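Local coordinates for bifunctional GH43-CE protein (Bacteroides eggerthii, PDB 6MLY), which probably hydrolyses xylan-derived chains as a family 43 glycosidase with xylosidase-type activity, and also carries a putative carbohydrate esterase module, at residues 61-66 with 253-258; 54-59 with 371-376; 446-451 with 475-480; 325-330 with 343-348. All blocks are in the same frame, centred on the assembly; numbering follows the deposited sequence.

How the interactions relate
From the N terminus, the chain first enters interaction 2 at 54-59 and, after one intervening residue, interaction 1 at 61-66. Interaction 1 closes at 253-258, joining the first sheet of the family 43 propeller to the last. Interaction 4 then opens and closes locally (325-330 with 343-348), before 371-376 completes interaction 2. Interactions 1 and 4 thus both sit within the long loop of interaction 2, which ties the propeller to the concanavalin A-like sandwich; none cross. Interaction 3 (446-451 with 475-480) follows in series inside the sandwich. Trp66 packs on the backbone of 58-59, linking interactions 1 and 2, and Phe450 packs on 374-375, linking 2 and 3.

Interaction 1 of 4, residues 61-66 with 253-258; sequences NDLVNW and GLVDTP
Leu63 reaches from the loop between strands 56-60 and 66-71 with its two methyls divided between Val255 and Thr257. Leu63 CD1 lies 3.9 Å from Thr257 CG2, and Leu63 CD2 is 4.2 Å from Val255 CG1. Leu63 and Val255 run antiparallel alongside each other, while Thr257 lies nearly perpendicular to the leucine, so the isobutyl fork meets two differently turned side chains. Leu63 CG stands anti to its own carbonyl carbon (chi1 -72°), which carries the fork out toward the strand. On the other side, Thr257 offers its methyl to the leucine, while its hydroxyl belongs to the turn that follows, bonded to Arg261 N and Asp259 OD1. No hydrogen bond spans the two segments, and the contact is wholly apolar and buried.

The leucine is presented by a tightly folded loop. Asp62 OD1 accepts from Val64 N at 2.8 Å and also from Asn65 N, both reaching it from the same face of the carboxylate. This is an Asx turn whose acceptor also serves the next amide. Leu63, inside that turn, has a positive phi of 69°, and Leu63 O receives a weak bond from Trp66 NE1 at 3.3 Å. Around the apolar patch stand Met35, which touches both Leu63 and Val255, and Tyr42 and Phe263, which both touch Leu63 and Thr257. The loop joins two strands of the sheet 34-38, 41-45, 56-60 and 66-71; strand 250-256 is an outer strand of the sheet it forms with 262-269 and 275-282. Side-chain packing between first and last sheets is consistent with ring closure in the five-bladed beta-propeller of family 43.

Interaction 2 of 4, residues 54-59 with 371-376; sequences GVPIMK and TQRTIG
Arg373 carries most of this contact: its guanidinium end reaches across to Pro56 and Met58, two residues apart on strand 56-60. The backbones remain distant, 12.4 Å between the CA atoms of Pro56 and Arg373, and the arginine spans that gap with a chain fully extended from CG to NE (chi2 174°, chi3 178°). CG is anti to the carbonyl carbon, which sends the chain away from strand 370-373 toward the propeller strand.

Pro56 meets the group at its edge, its ring carbon CG lying near the guanidinium plane and 3.7 Å from Arg373 NH2. Met58 arrives from a different quarter. Met58 CE stands over one face of the guanidinium, offset toward the rim, 4.3 Å from Arg373 NH1. Both strand residues point their side chains at the arginine and also pack on Leu68 of strand 66-71, and Met58 reaches Met44 of strand 41-45.

No hydrogen bond joins the two segments. Arg373 NE bonds outside them, to the backbone oxygen of Asp29. The propeller thus receives an arginine from the concanavalin A-like part through hydrocarbon at one face and one edge, with a carbonyl fixing its NE. Chemically, Pro56 and Met58 contribute van der Waals packing around a buried cationic group and no counter-charge.

Interaction 3 of 4, residues 446-451 with 475-480; sequences AECDFR and LKMQYT
Met477 supplies the bridge to Cys448 and Phe450, and its last two atoms do the touching. CB points toward 446-451, and CG, anti to the carbonyl carbon (chi1 -70°), carries the chain onward without itself making a close contact. Met477 SD then comes within 3.9 Å of Phe450 CE1 and 5.0 Å of the centroid of that ring. It approaches obliquely, 55° off the ring normal, in a Met-aromatic contact, the methionine chain running nearly perpendicular to the phenylalanine side chain. The chain bends at chi3 (142°), and the terminal Met477 CE ends 3.7 Å from Cys448 SG. Sulfur and methyl thus serve different partners.

Asp449 and Arg451, on either side of Phe450 in sequence, are joined by a salt bridge, Asp449 OD1 to Arg451 NE at 2.7 Å; Arg451 NH2 has a further partner in Asp516.

Met477 follows strand 469-476, the outermost strand of its sheet, and Cys448 lies on strand 441-449, with strand 456-462 between the two. Cys448 and Met477 both touch Leu400 of strand 395-401, which belongs to the other sheet of the concanavalin A-like sandwich, so the contact packs between the two sheets.

Interaction 4 of 4, residues 325-330 with 343-348; sequences ERALPL and WSLSAR
Leu328 packs on the face of Trp343 in a CH-pi contact at the edge of the concanavalin A-like beta-sandwich, where the short, weakly bonded strand 343-344 forms one edge of its sheet. This is the tight part, and Leu328 is buried in it. Leu328 CD1 lies 3.8 Å from the centroid of the six-membered ring of Trp343, 30° off its normal, while Leu328 CG adds a second approach, to Trp343 CH2 at 3.9 Å. The indole is brought there by a first torsion of 68°, with CG between the backbone N and the carbonyl carbon; Leu328 and Trp343 reach toward each other. On its polar side, Trp343 NE1 is bonded to Asn340 OD1, and the ring also meets Trp334.

The looser part is the solvent side, built round exposed Ala327. Ala327 CB sits near the plane of the indole, at the edge, 4.3 Å from Trp343 CH2, and at the same distance from Leu345 CD1. Leu345 is itself only partly exposed and turns its branched end to the loop, resting also on Phe319 and Leu352. The turn of the loop is fastened by exposed Arg326, two nitrogens of whose guanidinium share a single acceptor: Arg326 NE reaches Leu328 O at 2.7 Å and Arg326 NH2 reaches the same Leu328 O at 3.0 Å.

Interaction 1 of 4, residues 61-66 with 253-258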
# COMPACT_ATOMS: atom_id res chain seq x y z
N ASN A 61 -6.97 -9.34 29.57
CA ASN A 61 -7.84 -9.72 30.68
C ASN A 61 -9.08 -10.46 30.16
O ASN A 61 -9.81 -11.06 30.96
CB ASN A 61 -8.22 -8.50 31.52
CG ASN A 61 -7.22 -8.19 32.61
OD1 ASN A 61 -7.00 -9.01 33.51
ND2 ASN A 61 -6.62 -7.01 32.55
N ASP A 62 -9.32 -10.42 28.84
CA ASP A 62 -10.57 -10.89 28.24
C ASP A 62 -10.33 -11.78 27.00
O ASP A 62 -11.30 -12.24 26.41
CB ASP A 62 -11.49 -9.70 27.92
CG ASP A 62 -10.86 -8.59 27.08
OD1 ASP A 62 -9.80 -8.83 26.46
OD2 ASP A 62 -11.44 -7.49 27.04
N LEU A 63 -9.06 -12.01 26.63
CA LEU A 63 -8.65 -12.69 25.37
C LEU A 63 -8.95 -11.84 24.12
O LEU A 63 -8.77 -12.32 23.01
CB LEU A 63 -9.34 -14.06 25.24
CG LEU A 63 -8.85 -15.16 26.18
CD1 LEU A 63 -9.84 -16.31 26.19
CD2 LEU A 63 -7.47 -15.65 25.78
N VAL A 64 -9.39 -10.59 24.31
CA VAL A 64 -9.91 -9.75 23.20
C VAL A 64 -9.07 -8.47 23.10
O VAL A 64 -8.56 -8.14 22.04
CB VAL A 64 -11.40 -9.44 23.39
CG1 VAL A 64 -11.96 -8.61 22.25
CG2 VAL A 64 -12.23 -10.69 23.58
N ASN A 65 -8.97 -7.74 24.22
CA ASN A 65 -8.24 -6.50 24.32
C ASN A 65 -6.83 -6.78 24.85
O ASN A 65 -6.66 -7.14 26.02
CB ASN A 65 -9.00 -5.50 25.19
CG ASN A 65 -10.35 -5.14 24.59
OD1 ASN A 65 -10.44 -4.76 23.42
ND2 ASN A 65 -11.40 -5.26 25.38
N TRP A 66 -5.84 -6.61 23.97
CA TRP A 66 -4.43 -6.91 24.22
C TRP A 66 -3.64 -5.61 24.37
O TRP A 66 -4.10 -4.55 23.96
CB TRP A 66 -3.88 -7.78 23.08
CG TRP A 66 -4.50 -9.14 23.04
CD1 TRP A 66 -5.61 -9.53 22.34
CD2 TRP A 66 -4.06 -10.30 23.77
NE1 TRP A 66 -5.88 -10.85 22.57
CE2 TRP A 66 -4.95 -11.35 23.44
CE3 TRP A 66 -3.01 -10.56 24.65
CZ2 TRP A 66 -4.81 -12.63 23.97
CZ3 TRP A 66 -2.87 -11.82 25.18
CH2 TRP A 66 -3.76 -12.85 24.84
N GLY A 253 -1.83 -23.29 20.37
CA GLY A 253 -2.12 -24.23 21.44
C GLY A 253 -3.44 -23.89 22.12
O GLY A 253 -4.22 -23.09 21.59
N LEU A 254 -3.66 -24.50 23.30
CA LEU A 254 -4.89 -24.33 24.07
C LEU A 254 -4.70 -23.23 25.12
O LEU A 254 -3.61 -23.02 25.62
CB LEU A 254 -5.24 -25.65 24.77
CG LEU A 254 -5.72 -26.77 23.85
CD1 LEU A 254 -5.81 -28.09 24.61
CD2 LEU A 254 -7.06 -26.42 23.23
N VAL A 255 -5.81 -22.54 25.42
CA VAL A 255 -5.92 -21.67 26.59
C VAL A 255 -7.35 -21.77 27.10
O VAL A 255 -8.30 -21.84 26.31
CB VAL A 255 -5.56 -20.21 26.29
CG1 VAL A 255 -6.37 -19.64 25.13
CG2 VAL A 255 -5.71 -19.34 27.53
N ASP A 256 -7.49 -21.78 28.43
CA ASP A 256 -8.77 -21.93 29.10
C ASP A 256 -9.12 -20.60 29.77
O ASP A 256 -8.26 -19.74 29.93
CB ASP A 256 -8.73 -23.10 30.10
CG ASP A 256 -7.75 -22.92 31.25
OD1 ASP A 256 -6.70 -22.27 31.06
OD2 ASP A 256 -8.05 -23.46 32.35
N THR A 257 -10.39 -20.47 30.15
CA THR A 257 -10.89 -19.32 30.91
C THR A 257 -11.16 -19.77 32.34
O THR A 257 -11.45 -20.94 32.57
CB THR A 257 -12.15 -18.73 30.26
OG1 THR A 257 -13.19 -19.71 30.31
CG2 THR A 257 -11.93 -18.30 28.83
N PRO A 258 -11.10 -18.87 33.34
CA PRO A 258 -11.39 -19.24 34.73
C PRO A 258 -12.72 -19.99 34.92
O PRO A 258 -12.81 -20.83 35.82
CB PRO A 258 -11.41 -17.90 35.49
CG PRO A 258 -11.39 -16.82 34.42
CD PRO A 258 -10.74 -17.45 33.21

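Interaction 2 of 4, residues 54-59 with 371-376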
# COMPACT_ATOMS: atom_id res chain seq x y z
N GLY A 54 13.19 -7.40 20.99
CA GLY A 54 12.74 -8.72 20.51
C GLY A 54 11.82 -9.43 21.49
O GLY A 54 11.79 -9.11 22.68
N VAL A 55 11.10 -10.44 20.97
CA VAL A 55 10.13 -11.28 21.70
C VAL A 55 9.21 -10.38 22.54
O VAL A 55 9.39 -10.25 23.74
CB VAL A 55 10.81 -12.35 22.58
CG1 VAL A 55 9.82 -13.40 23.05
CG2 VAL A 55 11.98 -13.02 21.87
N PRO A 56 8.21 -9.72 21.91
CA PRO A 56 7.24 -8.92 22.66
C PRO A 56 6.25 -9.77 23.47
O PRO A 56 5.68 -10.72 22.94
CB PRO A 56 6.49 -8.13 21.57
CG PRO A 56 6.65 -8.96 20.32
CD PRO A 56 7.97 -9.68 20.46
N ILE A 57 6.06 -9.39 24.74
CA ILE A 57 5.05 -10.00 25.60
C ILE A 57 3.84 -9.07 25.63
O ILE A 57 3.99 -7.87 25.77
CB ILE A 57 5.60 -10.25 27.03
CG1 ILE A 57 6.92 -11.03 27.01
CG2 ILE A 57 4.55 -10.94 27.90
CD1 ILE A 57 8.13 -10.21 27.37
N MET A 58 2.65 -9.67 25.49
CA MET A 58 1.37 -8.96 25.47
C MET A 58 0.49 -9.47 26.61
O MET A 58 0.44 -10.67 26.85
CB MET A 58 0.64 -9.18 24.15
CG MET A 58 1.35 -8.60 22.95
SD MET A 58 0.32 -8.62 21.47
CE MET A 58 1.54 -8.16 20.24
N LYS A 59 -0.23 -8.55 27.26
CA LYS A 59 -1.14 -8.86 28.36
C LYS A 59 -2.58 -8.66 27.87
O LYS A 59 -2.84 -7.78 27.04
CB LYS A 59 -0.83 -7.95 29.55
CG LYS A 59 -1.86 -7.94 30.67
CD LYS A 59 -1.56 -6.92 31.75
CE LYS A 59 -2.42 -7.08 32.98
NZ LYS A 59 -1.69 -6.73 34.22
N THR A 371 9.78 1.86 13.82
CA THR A 371 8.60 1.20 13.25
C THR A 371 7.53 0.85 14.30
O THR A 371 7.83 0.58 15.45
CB THR A 371 8.98 -0.10 12.54
OG1 THR A 371 9.19 -1.09 13.54
CG2 THR A 371 10.22 0.03 11.67
N GLN A 372 6.27 0.85 13.83
CA GLN A 372 5.14 0.19 14.46
C GLN A 372 4.49 -0.73 13.42
O GLN A 372 4.83 -0.67 12.24
CB GLN A 372 4.12 1.21 14.98
CG GLN A 372 4.68 2.17 16.01
CD GLN A 372 3.60 2.89 16.79
OE1 GLN A 372 2.46 2.44 16.88
NE2 GLN A 372 3.97 4.00 17.40
N ARG A 373 3.55 -1.58 13.85
CA ARG A 373 2.85 -2.50 12.96
C ARG A 373 1.83 -1.71 12.12
O ARG A 373 1.44 -0.60 12.49
CB ARG A 373 2.17 -3.62 13.77
CG ARG A 373 3.12 -4.56 14.50
CD ARG A 373 2.41 -5.55 15.40
NE ARG A 373 3.31 -6.49 16.06
CZ ARG A 373 3.96 -6.26 17.21
NH1 ARG A 373 3.65 -5.21 17.94
NH2 ARG A 373 4.92 -7.07 17.60
N THR A 374 1.45 -2.26 10.97
CA THR A 374 0.23 -1.84 10.29
C THR A 374 -0.93 -2.64 10.86
O THR A 374 -0.73 -3.74 11.37
CB THR A 374 0.34 -2.02 8.77
OG1 THR A 374 0.71 -3.37 8.49
CG2 THR A 374 1.33 -1.07 8.13
N ILE A 375 -2.14 -2.09 10.78
CA ILE A 375 -3.31 -2.72 11.37
C ILE A 375 -4.41 -2.83 10.31
O ILE A 375 -4.46 -2.02 9.39
CB ILE A 375 -3.77 -1.95 12.62
CG1 ILE A 375 -4.31 -0.56 12.29
CG2 ILE A 375 -2.65 -1.88 13.64
CD1 ILE A 375 -4.82 0.20 13.49
N GLY A 376 -5.27 -3.84 10.47
CA GLY A 376 -6.42 -4.05 9.59
C GLY A 376 -7.74 -3.69 10.28
O GLY A 376 -7.78 -3.53 11.50

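Interaction 3 of 4, residues 446-451 with 475-480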
# COMPACT_ATOMS: atom_id res chain seq x y z
N ALA A 446 0.50 7.95 5.05
CA ALA A 446 0.55 6.68 4.34
C ALA A 446 -0.70 5.87 4.71
O ALA A 446 -0.88 5.55 5.88
CB ALA A 446 1.82 5.94 4.69
N GLU A 447 -1.53 5.57 3.72
CA GLU A 447 -2.78 4.82 3.90
C GLU A 447 -2.55 3.35 3.51
O GLU A 447 -1.66 3.05 2.70
CB GLU A 447 -3.91 5.41 3.05
CG GLU A 447 -4.26 6.84 3.41
CD GLU A 447 -5.58 7.32 2.82
OE1 GLU A 447 -5.71 7.32 1.58
OE2 GLU A 447 -6.48 7.68 3.62
N CYS A 448 -3.36 2.47 4.09
CA CYS A 448 -3.32 1.02 3.85
C CYS A 448 -4.75 0.48 3.72
O CYS A 448 -5.57 0.66 4.62
CB CYS A 448 -2.63 0.28 4.99
SG CYS A 448 -0.85 0.62 5.15
N ASP A 449 -5.03 -0.18 2.59
CA ASP A 449 -6.28 -0.90 2.39
C ASP A 449 -5.96 -2.39 2.28
O ASP A 449 -5.45 -2.85 1.25
CB ASP A 449 -7.07 -0.39 1.18
CG ASP A 449 -8.51 -0.87 1.16
OD1 ASP A 449 -8.99 -1.31 2.22
OD2 ASP A 449 -9.15 -0.81 0.09
N PHE A 450 -6.24 -3.12 3.36
CA PHE A 450 -6.12 -4.57 3.42
C PHE A 450 -7.49 -5.21 3.16
O PHE A 450 -7.56 -6.41 2.91
CB PHE A 450 -5.52 -5.01 4.76
CG PHE A 450 -4.17 -4.40 5.07
CD1 PHE A 450 -3.03 -4.81 4.39
CD2 PHE A 450 -4.03 -3.42 6.04
CE1 PHE A 450 -1.79 -4.26 4.66
CE2 PHE A 450 -2.78 -2.86 6.31
CZ PHE A 450 -1.67 -3.28 5.63
N ARG A 451 -8.57 -4.41 3.19
CA ARG A 451 -9.95 -4.89 2.97
C ARG A 451 -9.96 -5.92 1.83
O ARG A 451 -9.67 -5.57 0.69
CB ARG A 451 -10.90 -3.74 2.61
CG ARG A 451 -11.21 -2.78 3.75
CD ARG A 451 -12.13 -1.62 3.38
NE ARG A 451 -11.63 -0.83 2.26
CZ ARG A 451 -11.66 0.50 2.19
NH1 ARG A 451 -12.22 1.21 3.16
NH2 ARG A 451 -11.13 1.11 1.15
N LEU A 475 1.33 1.66 -3.95
CA LEU A 475 2.25 0.58 -3.60
C LEU A 475 1.46 -0.73 -3.49
O LEU A 475 0.79 -0.96 -2.48
CB LEU A 475 2.94 0.92 -2.28
CG LEU A 475 3.92 -0.14 -1.76
CD1 LEU A 475 5.16 -0.18 -2.63
CD2 LEU A 475 4.28 0.11 -0.31
N LYS A 476 1.56 -1.58 -4.52
CA LYS A 476 0.97 -2.92 -4.48
C LYS A 476 1.78 -3.80 -3.52
O LYS A 476 2.71 -4.49 -3.93
CB LYS A 476 0.91 -3.56 -5.88
CG LYS A 476 -0.08 -2.92 -6.85
CD LYS A 476 -1.47 -2.74 -6.28
CE LYS A 476 -2.51 -2.41 -7.34
NZ LYS A 476 -2.84 -3.59 -8.18
N MET A 477 1.42 -3.74 -2.23
CA MET A 477 2.08 -4.48 -1.17
C MET A 477 2.01 -5.98 -1.48
O MET A 477 0.95 -6.49 -1.86
CB MET A 477 1.41 -4.21 0.18
CG MET A 477 1.62 -2.81 0.71
SD MET A 477 0.38 -2.34 1.98
CE MET A 477 1.46 -1.39 3.08
N GLN A 478 3.15 -6.68 -1.35
CA GLN A 478 3.19 -8.14 -1.39
C GLN A 478 3.94 -8.67 -0.15
O GLN A 478 4.98 -8.12 0.25
CB GLN A 478 3.84 -8.65 -2.68
CG GLN A 478 3.59 -10.14 -2.93
CD GLN A 478 4.50 -10.79 -3.94
OE1 GLN A 478 5.21 -10.12 -4.70
NE2 GLN A 478 4.49 -12.11 -3.97
N TYR A 479 3.39 -9.74 0.44
CA TYR A 479 3.96 -10.39 1.60
C TYR A 479 5.06 -11.36 1.14
O TYR A 479 4.80 -12.54 0.89
CB TYR A 479 2.87 -11.10 2.40
CG TYR A 479 3.36 -11.71 3.69
CD1 TYR A 479 3.56 -10.92 4.81
CD2 TYR A 479 3.63 -13.06 3.79
CE1 TYR A 479 4.02 -11.47 6.00
CE2 TYR A 479 4.09 -13.63 4.97
CZ TYR A 479 4.29 -12.83 6.08
OH TYR A 479 4.74 -13.36 7.25
N THR A 480 6.28 -10.83 1.02
CA THR A 480 7.45 -11.56 0.51
C THR A 480 8.24 -12.14 1.68
O THR A 480 8.06 -11.72 2.83
CB THR A 480 8.30 -10.64 -0.39
OG1 THR A 480 8.85 -9.57 0.39
CG2 THR A 480 7.51 -10.03 -1.53

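Interaction 4 of 4, residues 325-330 with 343-348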
# COMPACT_ATOMS: atom_id res chain seq x y z
N GLU A 325 9.93 8.63 32.18
CA GLU A 325 8.98 7.90 31.34
C GLU A 325 9.78 7.09 30.32
O GLU A 325 10.86 7.51 29.92
CB GLU A 325 8.04 8.91 30.66
CG GLU A 325 6.93 8.28 29.83
CD GLU A 325 6.16 9.28 28.98
OE1 GLU A 325 5.90 10.40 29.46
OE2 GLU A 325 5.81 8.93 27.82
N ARG A 326 9.25 5.94 29.91
CA ARG A 326 9.84 5.19 28.81
C ARG A 326 10.16 6.16 27.66
O ARG A 326 9.28 6.90 27.21
CB ARG A 326 8.91 4.07 28.33
CG ARG A 326 9.22 2.70 28.91
CD ARG A 326 8.88 1.59 27.92
NE ARG A 326 9.70 1.66 26.71
CZ ARG A 326 10.81 0.94 26.50
NH1 ARG A 326 11.26 0.11 27.42
NH2 ARG A 326 11.47 1.06 25.35
N ALA A 327 11.42 6.15 27.20
CA ALA A 327 11.86 7.00 26.10
C ALA A 327 11.07 6.67 24.82
O ALA A 327 10.67 7.57 24.10
CB ALA A 327 13.34 6.85 25.88
N LEU A 328 10.85 5.37 24.56
CA LEU A 328 10.10 4.90 23.40
C LEU A 328 9.02 3.91 23.85
O LEU A 328 9.34 2.80 24.26
CB LEU A 328 11.06 4.25 22.40
CG LEU A 328 11.96 5.22 21.63
CD1 LEU A 328 13.15 4.49 21.02
CD2 LEU A 328 11.18 5.95 20.54
N PRO A 329 7.72 4.28 23.76
CA PRO A 329 6.63 3.34 24.02
C PRO A 329 6.89 1.96 23.42
O PRO A 329 7.54 1.83 22.38
CB PRO A 329 5.44 4.03 23.34
CG PRO A 329 5.72 5.51 23.48
CD PRO A 329 7.23 5.63 23.42
N LEU A 330 6.34 0.92 24.05
CA LEU A 330 6.64 -0.46 23.67
C LEU A 330 6.21 -0.71 22.22
O LEU A 330 6.79 -1.55 21.53
CB LEU A 330 5.93 -1.41 24.65
CG LEU A 330 6.43 -1.33 26.09
CD1 LEU A 330 5.36 -1.83 27.05
CD2 LEU A 330 7.72 -2.11 26.27
N TRP A 343 20.10 8.84 17.60
CA TRP A 343 18.75 9.37 17.84
C TRP A 343 18.71 10.01 19.24
O TRP A 343 19.57 9.74 20.06
CB TRP A 343 17.66 8.30 17.67
CG TRP A 343 17.66 7.20 18.68
CD1 TRP A 343 18.38 6.04 18.64
CD2 TRP A 343 16.86 7.12 19.88
NE1 TRP A 343 18.10 5.26 19.72
CE2 TRP A 343 17.18 5.90 20.51
CE3 TRP A 343 15.92 7.97 20.48
CZ2 TRP A 343 16.59 5.50 21.71
CZ3 TRP A 343 15.34 7.57 21.67
CH2 TRP A 343 15.67 6.35 22.27
N SER A 344 17.71 10.87 19.46
CA SER A 344 17.59 11.59 20.72
C SER A 344 16.19 12.20 20.85
O SER A 344 15.53 12.46 19.85
CB SER A 344 18.66 12.65 20.83
OG SER A 344 18.52 13.37 22.04
N LEU A 345 15.77 12.42 22.11
CA LEU A 345 14.51 13.10 22.43
C LEU A 345 14.77 14.35 23.30
O LEU A 345 13.81 15.02 23.66
CB LEU A 345 13.58 12.13 23.16
CG LEU A 345 12.95 11.04 22.30
CD1 LEU A 345 12.26 10.00 23.17
CD2 LEU A 345 11.96 11.63 21.31
N SER A 346 16.03 14.63 23.64
CA SER A 346 16.36 15.82 24.43
C SER A 346 17.08 16.87 23.56
O SER A 346 17.34 17.98 24.03
CB SER A 346 17.16 15.45 25.66
OG SER A 346 18.45 14.97 25.31
N ALA A 347 17.37 16.51 22.30
CA ALA A 347 18.00 17.40 21.33
C ALA A 347 17.07 18.57 21.02
O ALA A 347 17.49 19.72 20.99
CB ALA A 347 18.35 16.63 20.08
N ARG A 348 15.79 18.25 20.79
CA ARG A 348 14.71 19.22 20.65
C ARG A 348 13.50 18.67 21.42
O ARG A 348 13.02 17.58 21.11
CB ARG A 348 14.43 19.45 19.16
CG ARG A 348 13.69 20.75 18.85
CD ARG A 348 13.36 20.92 17.38
NE ARG A 348 12.51 22.08 17.14
CZ ARG A 348 12.09 22.49 15.95
NH1 ARG A 348 12.42 21.82 14.85
NH2 ARG A 348 11.32 23.56 15.86